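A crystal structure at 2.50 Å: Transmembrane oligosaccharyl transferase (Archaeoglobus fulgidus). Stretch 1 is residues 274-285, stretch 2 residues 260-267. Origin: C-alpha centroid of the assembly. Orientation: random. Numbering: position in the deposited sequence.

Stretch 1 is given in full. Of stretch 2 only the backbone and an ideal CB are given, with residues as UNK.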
# COMPACT_ATOMS: atom_id res chain seq x y z
N ILE A 274 -2.60 -14.38 -8.79
CA ILE A 274 -1.80 -13.16 -8.60
C ILE A 274 -0.28 -13.34 -8.83
O ILE A 274 0.34 -12.59 -9.58
CB ILE A 274 -2.13 -12.43 -7.24
CG1 ILE A 274 -1.57 -11.00 -7.22
CG2 ILE A 274 -1.65 -13.25 -6.04
CD1 ILE A 274 -2.14 -10.07 -8.31
N PHE A 275 0.30 -14.37 -8.23
CA PHE A 275 1.67 -14.77 -8.51
C PHE A 275 1.86 -15.36 -9.92
O PHE A 275 0.89 -15.79 -10.56
CB PHE A 275 2.15 -15.76 -7.45
CG PHE A 275 2.13 -15.20 -6.05
CD1 PHE A 275 3.15 -14.33 -5.63
CD2 PHE A 275 1.11 -15.51 -5.16
CE1 PHE A 275 3.15 -13.79 -4.33
CE2 PHE A 275 1.10 -14.98 -3.85
CZ PHE A 275 2.13 -14.11 -3.44
N TYR A 276 3.10 -15.39 -10.40
CA TYR A 276 3.38 -15.81 -11.77
C TYR A 276 3.43 -17.34 -11.93
O TYR A 276 4.48 -17.97 -11.78
CB TYR A 276 4.58 -15.05 -12.35
CG TYR A 276 4.15 -13.66 -12.70
CD1 TYR A 276 3.65 -13.36 -13.97
CD2 TYR A 276 4.12 -12.65 -11.73
CE1 TYR A 276 3.19 -12.10 -14.29
CE2 TYR A 276 3.65 -11.38 -12.04
CZ TYR A 276 3.19 -11.11 -13.31
OH TYR A 276 2.73 -9.84 -13.62
N SER A 277 2.26 -17.90 -12.25
CA SER A 277 2.02 -19.33 -12.17
C SER A 277 1.53 -19.85 -13.52
O SER A 277 1.26 -19.07 -14.43
CB SER A 277 1.00 -19.63 -11.07
OG SER A 277 -0.31 -19.26 -11.44
N PRO A 278 1.45 -21.18 -13.67
CA PRO A 278 0.97 -21.58 -14.99
C PRO A 278 -0.55 -21.48 -15.16
O PRO A 278 -1.05 -21.72 -16.26
CB PRO A 278 1.47 -23.03 -15.14
CG PRO A 278 1.64 -23.52 -13.74
CD PRO A 278 1.98 -22.32 -12.88
N PHE A 279 -1.26 -21.11 -14.09
CA PHE A 279 -2.69 -20.83 -14.20
C PHE A 279 -2.98 -19.81 -15.31
O PHE A 279 -3.86 -20.00 -16.16
CB PHE A 279 -3.26 -20.30 -12.88
CG PHE A 279 -4.71 -19.90 -12.98
CD1 PHE A 279 -5.07 -18.56 -12.94
CD2 PHE A 279 -5.70 -20.86 -13.14
CE1 PHE A 279 -6.42 -18.18 -13.04
CE2 PHE A 279 -7.04 -20.49 -13.25
CZ PHE A 279 -7.40 -19.15 -13.21
N GLN A 280 -2.24 -18.70 -15.28
CA GLN A 280 -2.45 -17.63 -16.24
C GLN A 280 -2.19 -18.12 -17.68
O GLN A 280 -2.96 -17.78 -18.59
CB GLN A 280 -1.61 -16.39 -15.87
CG GLN A 280 -2.07 -15.68 -14.58
CD GLN A 280 -1.33 -16.14 -13.31
OE1 GLN A 280 -0.87 -17.28 -13.20
NE2 GLN A 280 -1.24 -15.23 -12.34
N LEU A 281 -1.14 -18.93 -17.85
CA LEU A 281 -0.82 -19.58 -19.13
C LEU A 281 -1.98 -20.46 -19.63
O LEU A 281 -2.31 -20.44 -20.81
CB LEU A 281 0.44 -20.45 -18.98
CG LEU A 281 0.95 -21.23 -20.20
CD1 LEU A 281 1.37 -20.30 -21.34
CD2 LEU A 281 2.10 -22.17 -19.85
N LEU A 282 -2.58 -21.22 -18.71
CA LEU A 282 -3.74 -22.03 -19.04
C LEU A 282 -4.87 -21.13 -19.52
O LEU A 282 -5.54 -21.46 -20.50
CB LEU A 282 -4.19 -22.82 -17.81
CG LEU A 282 -3.80 -24.30 -17.72
CD1 LEU A 282 -2.42 -24.57 -18.30
CD2 LEU A 282 -3.86 -24.75 -16.26
N VAL A 283 -5.07 -20.00 -18.85
CA VAL A 283 -6.14 -19.09 -19.24
C VAL A 283 -5.95 -18.60 -20.66
O VAL A 283 -6.87 -18.63 -21.47
CB VAL A 283 -6.30 -17.89 -18.28
CG1 VAL A 283 -7.38 -16.95 -18.80
CG2 VAL A 283 -6.66 -18.37 -16.90
N LEU A 284 -4.73 -18.18 -20.98
CA LEU A 284 -4.46 -17.64 -22.30
C LEU A 284 -4.47 -18.72 -23.40
O LEU A 284 -4.97 -18.47 -24.51
CB LEU A 284 -3.16 -16.81 -22.29
CG LEU A 284 -3.19 -15.69 -21.23
CD1 LEU A 284 -1.84 -14.99 -21.12
CD2 LEU A 284 -4.29 -14.67 -21.52
N LEU A 285 -3.96 -19.92 -23.11
CA LEU A 285 -4.01 -21.03 -24.06
C LEU A 285 -5.44 -21.52 -24.24
O LEU A 285 -5.89 -21.77 -25.35
CB LEU A 285 -3.13 -22.20 -23.63
CG LEU A 285 -1.62 -22.08 -23.81
CD1 LEU A 285 -0.92 -23.18 -22.99
CD2 LEU A 285 -1.22 -22.16 -25.28
N UNK A 260 4.19 -14.88 -24.96
CA UNK A 260 4.83 -13.81 -24.20
C UNK A 260 4.81 -14.12 -22.70
O UNK A 260 5.77 -13.83 -21.98
CB UNK A 260 4.14 -12.47 -24.47
N UNK A 261 3.73 -14.73 -22.23
CA UNK A 261 3.61 -15.06 -20.83
C UNK A 261 4.50 -16.23 -20.46
O UNK A 261 5.04 -16.28 -19.34
CB UNK A 261 2.15 -15.37 -20.48
N UNK A 262 4.64 -17.15 -21.41
CA UNK A 262 5.28 -18.46 -21.21
C UNK A 262 6.58 -18.48 -20.39
O UNK A 262 6.72 -19.32 -19.49
CB UNK A 262 5.58 -19.06 -22.58
N UNK A 263 7.54 -17.59 -20.69
CA UNK A 263 8.78 -17.64 -19.91
C UNK A 263 8.59 -17.41 -18.42
O UNK A 263 9.47 -17.78 -17.63
CB UNK A 263 9.76 -16.60 -20.45
N UNK A 264 7.48 -16.80 -18.03
CA UNK A 264 7.30 -16.42 -16.63
C UNK A 264 6.30 -17.31 -15.89
O UNK A 264 6.08 -17.14 -14.69
CB UNK A 264 6.84 -14.96 -16.55
N UNK A 265 5.75 -18.27 -16.62
CA UNK A 265 4.67 -19.10 -16.11
C UNK A 265 5.07 -19.95 -14.93
O UNK A 265 4.21 -20.39 -14.17
CB UNK A 265 4.14 -20.00 -17.22
N UNK A 266 6.36 -20.19 -14.76
CA UNK A 266 6.81 -21.21 -13.80
C UNK A 266 7.65 -20.66 -12.66
O UNK A 266 8.70 -21.22 -12.32
CB UNK A 266 7.62 -22.28 -14.53
N UNK A 267 7.17 -19.58 -12.05
CA UNK A 267 7.92 -18.90 -11.01
C UNK A 267 7.23 -19.01 -9.66
O UNK A 267 7.73 -18.52 -8.64
CB UNK A 267 8.12 -17.43 -11.38

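Position 260 lies on helical backbone, and its CA-to-CB bond points sideways, with nothing of stretch 1 within 5.5 Å of the ideal CB. Stretch 1 imposes no rule here; any residue that tolerates a helix would do. The deposited residue is Ile260, which makes no contact across the pair.

Position 261 is the demanding one. Its CA-to-CB bond points toward stretch 1, and the ideal CB sits 4.1 Å from Leu284 CD1 and 5.1 Å from Leu281 CD1. Beyond these leucines the groove runs along the helix to its first turn, where Ser277 O and Gln280 OE1 present acceptors. A short aliphatic residue would cover the leucines but leave the far end empty; a long side chain, apolar along its shaft and with a donor at its tip, suits better, so tyrosine fits well and lysine or methionine would answer parts of the demand. The residue is Tyr261. With chi1 at t, its ring reaches down the groove: CB packs on Leu284 CD1 at 4.1 Å, Tyr261 CD2 lies 3.8 Å from Leu281 CB, and Tyr261 CE1 is 3.6 Å from Tyr276 CD1, at the edge of the Tyr276 ring. At the tip, Tyr261 OH donates to Ser277 O at 2.7 Å, so the hydroxyl ties the end of the ring to the backbone just ahead of the helix. Gln280 OE1 stands 3.1 Å from the same Tyr261 OH.

At 262 the bond points sideways, and the ideal CB is 4.6 Å from Leu281 CD1. A branched or flexible apolar chain could bend back; a small or polar one could also stay clear. Leu262 bends back, bringing its CD1 to 3.7 Å from Leu281 CD2.

Position 263 is out of reach. Its phi of -61° is compatible with proline, and Pro263 occupies it without touching stretch 1.

At 264 the ideal CB is 4.4 Å from Tyr276 CD1, so almost any side chain could supply that contact. In Phe264 the CB supplies it, while the end of the ring leads away.

Position 265 is tight: the ideal CB is 4.0 Å from Leu281 CD2, 4.1 Å from Ser277 O and 4.2 Å from Pro278 CA, and the CA atoms of 265 and Pro278 are 4.6 Å apart. Small residues such as alanine, serine or glycine suit such close backbones. Ala265 places its methyl CB 3.9 Å from Leu281 CD2.

The CB of 266 points away, so only a long side chain could return. Phe266 does: its CE1 comes to 4.1 Å from Pro278 CB and its CZ to 4.2 Å from Leu281 CD2.

At 267 the backbone N donates to Tyr276 O at 3.1 Å, a bond open to any residue except proline. The ideal CB lies 3.7 Å from Tyr276 O and 3.9 Å from Phe264 O, so a short side chain with a donor, such as asparagine or serine, would suit. In Asn267, ND2 gives a weak hydrogen bond to Phe264 O at 3.1 Å.

Stretch 2 (260-267) IYLPFAFN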
# COMPACT_ATOMS: atom_id res chain seq x y z
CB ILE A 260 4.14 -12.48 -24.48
CG1 ILE A 260 4.34 -12.14 -25.95
CG2 ILE A 260 4.67 -11.36 -23.58
CD1 ILE A 260 3.44 -11.06 -26.42
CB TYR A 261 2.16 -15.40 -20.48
CG TYR A 261 1.99 -15.67 -19.01
CD1 TYR A 261 2.05 -14.64 -18.09
CD2 TYR A 261 1.80 -16.95 -18.54
CE1 TYR A 261 1.91 -14.88 -16.74
CE2 TYR A 261 1.65 -17.21 -17.19
CZ TYR A 261 1.71 -16.17 -16.29
OH TYR A 261 1.55 -16.43 -14.95
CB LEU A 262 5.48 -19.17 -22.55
CG LEU A 262 6.11 -20.56 -22.53
CD1 LEU A 262 5.30 -21.46 -21.61
CD2 LEU A 262 6.14 -21.13 -23.96
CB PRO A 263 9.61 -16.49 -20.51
CG PRO A 263 9.11 -16.33 -21.88
CD PRO A 263 7.64 -16.65 -21.83
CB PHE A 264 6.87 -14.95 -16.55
CG PHE A 264 7.71 -14.04 -17.39
CD1 PHE A 264 8.85 -13.44 -16.86
CD2 PHE A 264 7.36 -13.78 -18.71
CE1 PHE A 264 9.63 -12.59 -17.65
CE2 PHE A 264 8.13 -12.92 -19.50
CZ PHE A 264 9.28 -12.33 -18.97
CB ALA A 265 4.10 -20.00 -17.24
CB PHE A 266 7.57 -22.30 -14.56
CG PHE A 266 6.81 -22.85 -15.71
CD1 PHE A 266 5.81 -23.79 -15.50
CD2 PHE A 266 7.05 -22.41 -17.00
CE1 PHE A 266 5.08 -24.30 -16.57
CE2 PHE A 266 6.33 -22.91 -18.07
CZ PHE A 266 5.34 -23.86 -17.85
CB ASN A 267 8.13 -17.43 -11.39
CG ASN A 267 9.20 -17.28 -12.44
OD1 ASN A 267 10.28 -17.85 -12.32
ND2 ASN A 267 8.90 -16.52 -13.49
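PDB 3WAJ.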